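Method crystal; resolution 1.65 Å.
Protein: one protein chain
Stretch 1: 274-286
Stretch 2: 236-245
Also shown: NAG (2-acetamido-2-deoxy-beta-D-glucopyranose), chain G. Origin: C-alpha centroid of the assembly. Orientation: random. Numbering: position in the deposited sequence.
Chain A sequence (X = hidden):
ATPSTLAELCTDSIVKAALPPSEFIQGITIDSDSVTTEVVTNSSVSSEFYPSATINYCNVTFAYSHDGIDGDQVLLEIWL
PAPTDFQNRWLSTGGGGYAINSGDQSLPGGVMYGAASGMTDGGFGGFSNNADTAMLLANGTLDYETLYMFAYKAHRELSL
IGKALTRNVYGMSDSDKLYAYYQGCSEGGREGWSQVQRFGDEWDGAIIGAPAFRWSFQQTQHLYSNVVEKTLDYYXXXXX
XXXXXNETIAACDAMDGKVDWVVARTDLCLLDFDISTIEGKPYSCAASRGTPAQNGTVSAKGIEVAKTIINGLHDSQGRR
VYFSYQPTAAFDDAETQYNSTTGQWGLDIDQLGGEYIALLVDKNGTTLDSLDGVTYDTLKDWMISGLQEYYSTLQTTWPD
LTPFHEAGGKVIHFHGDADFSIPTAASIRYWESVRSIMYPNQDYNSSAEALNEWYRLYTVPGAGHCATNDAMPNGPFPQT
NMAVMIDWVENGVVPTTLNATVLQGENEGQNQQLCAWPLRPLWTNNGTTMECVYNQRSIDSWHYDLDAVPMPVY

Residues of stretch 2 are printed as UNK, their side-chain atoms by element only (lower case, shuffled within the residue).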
# COMPACT_ATOMS: atom_id res chain seq x y z
N ASP A 274 -8.90 1.26 -27.85
CA ASP A 274 -8.84 -0.17 -28.24
C ASP A 274 -7.41 -0.52 -28.60
O ASP A 274 -6.91 0.02 -29.62
CB ASP A 274 -9.75 -0.44 -29.43
CG ASP A 274 -9.87 -1.91 -29.80
OD1 ASP A 274 -9.00 -2.70 -29.41
OD2 ASP A 274 -10.84 -2.24 -30.49
N ILE A 275 -6.76 -1.40 -27.85
CA ILE A 275 -5.33 -1.69 -28.06
C ILE A 275 -5.16 -2.53 -29.34
O ILE A 275 -4.00 -2.72 -29.74
CB ILE A 275 -4.65 -2.37 -26.86
CG1 ILE A 275 -5.22 -3.76 -26.56
CG2 ILE A 275 -4.69 -1.46 -25.62
CD1 ILE A 275 -4.40 -4.52 -25.58
N SER A 276 -6.24 -3.03 -29.94
CA SER A 276 -6.15 -3.72 -31.27
C SER A 276 -5.49 -2.80 -32.32
O SER A 276 -4.84 -3.33 -33.24
CB SER A 276 -7.50 -4.18 -31.73
OG SER A 276 -7.83 -5.39 -31.07
N THR A 277 -5.57 -1.47 -32.15
CA THR A 277 -4.93 -0.47 -33.04
C THR A 277 -3.42 -0.58 -32.98
O THR A 277 -2.74 0.02 -33.85
CB THR A 277 -5.37 0.95 -32.69
OG1 THR A 277 -4.92 1.23 -31.36
CG2 THR A 277 -6.87 1.11 -32.80
N ILE A 278 -2.86 -1.30 -32.01
CA ILE A 278 -1.39 -1.38 -31.83
C ILE A 278 -0.84 -2.58 -32.62
O ILE A 278 0.38 -2.69 -32.76
CB ILE A 278 -1.02 -1.44 -30.33
CG1 ILE A 278 -1.60 -0.23 -29.60
CG2 ILE A 278 0.48 -1.54 -30.13
CD1 ILE A 278 -1.58 -0.35 -28.08
N GLU A 279 -1.71 -3.48 -33.07
CA GLU A 279 -1.24 -4.66 -33.83
C GLU A 279 -0.39 -4.20 -35.03
O GLU A 279 -0.80 -3.28 -35.72
CB GLU A 279 -2.40 -5.50 -34.34
CG GLU A 279 -1.91 -6.83 -34.88
CD GLU A 279 -3.00 -7.76 -35.36
OE1 GLU A 279 -2.68 -8.60 -36.23
OE2 GLU A 279 -4.15 -7.65 -34.86
N GLY A 280 0.77 -4.81 -35.19
CA GLY A 280 1.69 -4.52 -36.30
C GLY A 280 2.73 -3.48 -35.94
O GLY A 280 3.70 -3.34 -36.68
N LYS A 281 2.61 -2.77 -34.82
CA LYS A 281 3.62 -1.75 -34.48
C LYS A 281 4.92 -2.45 -34.14
O LYS A 281 4.96 -3.44 -33.42
CB LYS A 281 3.13 -0.86 -33.34
CG LYS A 281 2.11 0.19 -33.76
CD LYS A 281 2.73 1.59 -33.85
CE LYS A 281 2.08 2.52 -34.86
NZ LYS A 281 0.66 2.82 -34.54
N PRO A 282 6.06 -1.96 -34.66
CA PRO A 282 7.34 -2.61 -34.38
C PRO A 282 7.79 -2.32 -32.94
O PRO A 282 7.52 -1.26 -32.40
CB PRO A 282 8.32 -1.95 -35.37
CG PRO A 282 7.69 -0.61 -35.69
CD PRO A 282 6.19 -0.79 -35.55
N TYR A 283 8.55 -3.24 -32.39
CA TYR A 283 9.19 -3.05 -31.08
C TYR A 283 10.61 -3.58 -31.17
O TYR A 283 10.89 -4.55 -31.92
CB TYR A 283 8.37 -3.73 -29.97
CG TYR A 283 8.28 -5.24 -30.06
CD1 TYR A 283 9.28 -6.06 -29.54
CD2 TYR A 283 7.15 -5.83 -30.62
CE1 TYR A 283 9.16 -7.45 -29.60
CE2 TYR A 283 7.02 -7.20 -30.69
CZ TYR A 283 8.02 -8.01 -30.17
OH TYR A 283 7.86 -9.36 -30.26
N SER A 284 11.48 -2.98 -30.38
CA SER A 284 12.89 -3.39 -30.27
C SER A 284 13.35 -3.07 -28.86
O SER A 284 13.12 -1.95 -28.41
CB SER A 284 13.73 -2.70 -31.31
OG SER A 284 15.10 -2.84 -31.00
N CYS A 285 13.92 -4.04 -28.18
CA CYS A 285 14.54 -3.85 -26.85
C CYS A 285 15.95 -4.40 -26.99
O CYS A 285 16.13 -5.44 -27.65
CB CYS A 285 13.74 -4.53 -25.73
SG CYS A 285 12.11 -3.78 -25.42
N ALA A 286 16.92 -3.73 -26.39
CA ALA A 286 18.33 -4.15 -26.36
C ALA A 286 18.49 -5.37 -25.45
O ALA A 286 17.66 -5.55 -24.54
CB ALA A 286 19.18 -3.01 -25.88
N UNK A 236 4.16 -13.69 -24.16
CA UNK A 236 4.67 -12.50 -24.83
C UNK A 236 6.06 -12.14 -24.35
O UNK A 236 6.35 -12.18 -23.15
c UNK A 236 2.47 -12.12 -23.97
c UNK A 236 3.70 -11.38 -24.46
c UNK A 236 2.98 -13.40 -23.33
N UNK A 237 7.00 -11.81 -25.28
CA UNK A 237 8.27 -11.21 -24.86
C UNK A 237 7.94 -9.95 -24.07
O UNK A 237 7.01 -9.22 -24.43
c UNK A 237 6.88 -11.92 -26.74
c UNK A 237 8.99 -10.86 -26.18
c UNK A 237 8.31 -11.73 -27.21
N UNK A 238 8.65 -9.66 -22.96
CA UNK A 238 8.38 -8.45 -22.18
C UNK A 238 8.29 -7.19 -23.05
O UNK A 238 7.45 -6.33 -22.82
c UNK A 238 9.97 -9.81 -21.03
c UNK A 238 9.59 -8.37 -21.25
c UNK A 238 9.73 -10.47 -22.38
N UNK A 239 9.13 -7.10 -24.08
CA UNK A 239 9.20 -5.92 -24.96
C UNK A 239 7.88 -5.72 -25.69
O UNK A 239 7.48 -4.57 -25.92
c UNK A 239 10.33 -6.11 -25.97
s UNK A 239 10.78 -4.57 -26.79
N UNK A 240 7.20 -6.80 -26.07
CA UNK A 240 5.93 -6.67 -26.81
C UNK A 240 4.90 -5.98 -25.91
O UNK A 240 4.15 -5.12 -26.40
c UNK A 240 4.16 -8.03 -28.01
o UNK A 240 4.09 -10.40 -27.85
c UNK A 240 3.78 -9.41 -28.53
o UNK A 240 3.18 -9.48 -29.64
c UNK A 240 5.48 -8.04 -27.28
N UNK A 241 4.80 -6.40 -24.65
CA UNK A 241 3.82 -5.80 -23.70
C UNK A 241 4.24 -4.37 -23.37
O UNK A 241 3.34 -3.52 -23.25
c UNK A 241 3.73 -6.69 -22.45
c UNK A 241 3.01 -8.96 -21.54
c UNK A 241 3.11 -8.06 -22.75
c UNK A 241 1.75 -7.91 -23.40
N UNK A 242 5.54 -4.12 -23.25
CA UNK A 242 6.05 -2.75 -22.96
C UNK A 242 5.67 -1.81 -24.11
O UNK A 242 5.30 -0.65 -23.86
c UNK A 242 7.99 -1.36 -22.22
o UNK A 242 8.97 -0.85 -22.79
c UNK A 242 7.54 -2.73 -22.68
o UNK A 242 7.34 -0.78 -21.30
N UNK A 243 5.69 -2.31 -25.35
CA UNK A 243 5.25 -1.50 -26.51
C UNK A 243 3.76 -1.18 -26.38
O UNK A 243 3.34 -0.03 -26.62
c UNK A 243 5.58 -0.09 -29.19
c UNK A 243 5.12 -1.52 -29.08
c UNK A 243 7.08 0.04 -29.35
n UNK A 243 7.44 1.24 -30.14
c UNK A 243 5.57 -2.24 -27.82
N UNK A 244 2.95 -2.14 -25.96
CA UNK A 244 1.51 -1.88 -25.80
C UNK A 244 1.34 -0.78 -24.73
O UNK A 244 0.48 0.13 -24.93
c UNK A 244 -0.61 -2.92 -24.89
c UNK A 244 0.33 -5.53 -26.34
c UNK A 244 0.68 -4.10 -26.66
c UNK A 244 0.77 -3.18 -25.43
N UNK A 245 2.06 -0.88 -23.62
CA UNK A 245 1.92 0.17 -22.56
C UNK A 245 2.29 1.55 -23.15
O UNK A 245 1.55 2.51 -22.95
c UNK A 245 2.27 -1.44 -20.67
c UNK A 245 2.79 -0.18 -21.35
c UNK A 245 2.91 0.98 -20.38
C1 NAG G . 8.92 2.39 -23.77
C2 NAG G . 10.18 1.93 -24.52
C3 NAG G . 11.46 1.99 -23.69
C4 NAG G . 11.58 3.42 -23.26
C5 NAG G . 10.32 3.84 -22.50
C6 NAG G . 10.40 5.29 -22.09
C7 NAG G . 9.70 0.14 -26.11
C8 NAG G . 9.48 -1.34 -26.24
N2 NAG G . 10.02 0.54 -24.88
O3 NAG G . 12.52 1.45 -24.48
O4 NAG G . 12.66 3.41 -22.37
O5 NAG G . 9.14 3.71 -23.27
O6 NAG G . 9.23 5.63 -21.38
O7 NAG G . 9.62 0.91 -27.03
O HOH W 1 5.65 -10.30 -31.37

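Position 236 has three side-chain carbons that close a ring onto the backbone N. It makes no contact with stretch 1. It is Pro236.

Position 237 again has three carbons in a ring closed onto the backbone N. One ring carbon approaches the hydroxyl of Tyr283. This is Pro237, and its CG lies 3.9 Å from Tyr283 OH. It occupies the N-cap position, right before the helix.

Position 238 repeats the pattern, three carbons ringed onto the backbone N, without touching stretch 1. It is Pro238. It opens the helix, where a proline is well tolerated because its missing N-H is not needed in the first turn.

Position 239 carries one carbon and then one sulfur. That sulfur is 2.1 Å from Cys285 SG, a covalent bonding distance. The residue is Cys239, and the pair forms a disulfide with a chi3 of 83°. Cys239 SG also packs against the tyrosine ring, 3.5 Å from Tyr283 CD1, in an oblique sulfur-aromatic contact.

Position 240 has three carbons in a row, the third carrying two oxygens. Its backbone CA sits over the face of the Tyr283 ring, 4.0 Å from the centroid and 7° off the normal, a CH-pi contact. Five side-chain atoms ending in a carboxylate give Glu240. Water 1 bridges the two residues: it donates a weak hydrogen bond to Glu240 OE2 at 3.1 Å and lies 2.6 Å from Tyr283 OH.

Position 241 has four carbons, forked at the second. It is out of reach of stretch 1. It is Leu241.

Position 242 has two carbons, the second carrying two oxygens. No atom pair with stretch 1 is close. The short carboxylate identifies Asp242. Its OD2 accepts a hydrogen bond from N2 of the bound NAG at 2.7 Å.

Position 243 has four carbons in a row ending in nitrogen. Its CB packs 3.8 Å from Tyr283 CB, and the chain runs on toward the backbone of Pro282. It is Lys243. Its NZ gives a weak hydrogen bond to Pro282 O at 3.4 Å.

Position 244 has four carbons, forked at the first, with one arm two carbons long. The short arm meets two isoleucines of stretch 1. This is Ile244, whose CG2 is 4.2 Å from both Ile275 CD1 and Ile278 CD1.

Position 245 has one carbon carrying two more. Its CB points away from stretch 1, and there is no contact. It is Val245.

The contact joins the helix to the strand 282-285 and to the 3-10 segment before it. The disulfide ties Cys239 covalently to the end of the strand. Tyr283, which has the largest covered area, lays its ring against the first helical turn. Pro282 and Ser284 point their CB atoms away, while Tyr283 and Cys285 point theirs toward the helix, as expected of an alternating strand. Further along, the isoleucine cluster adds apolar packing. The polar link across the stretches is weak, so the disulfide and side-chain packing dominate.

Stretch 2, residues 236-245: PPPCELDKIV
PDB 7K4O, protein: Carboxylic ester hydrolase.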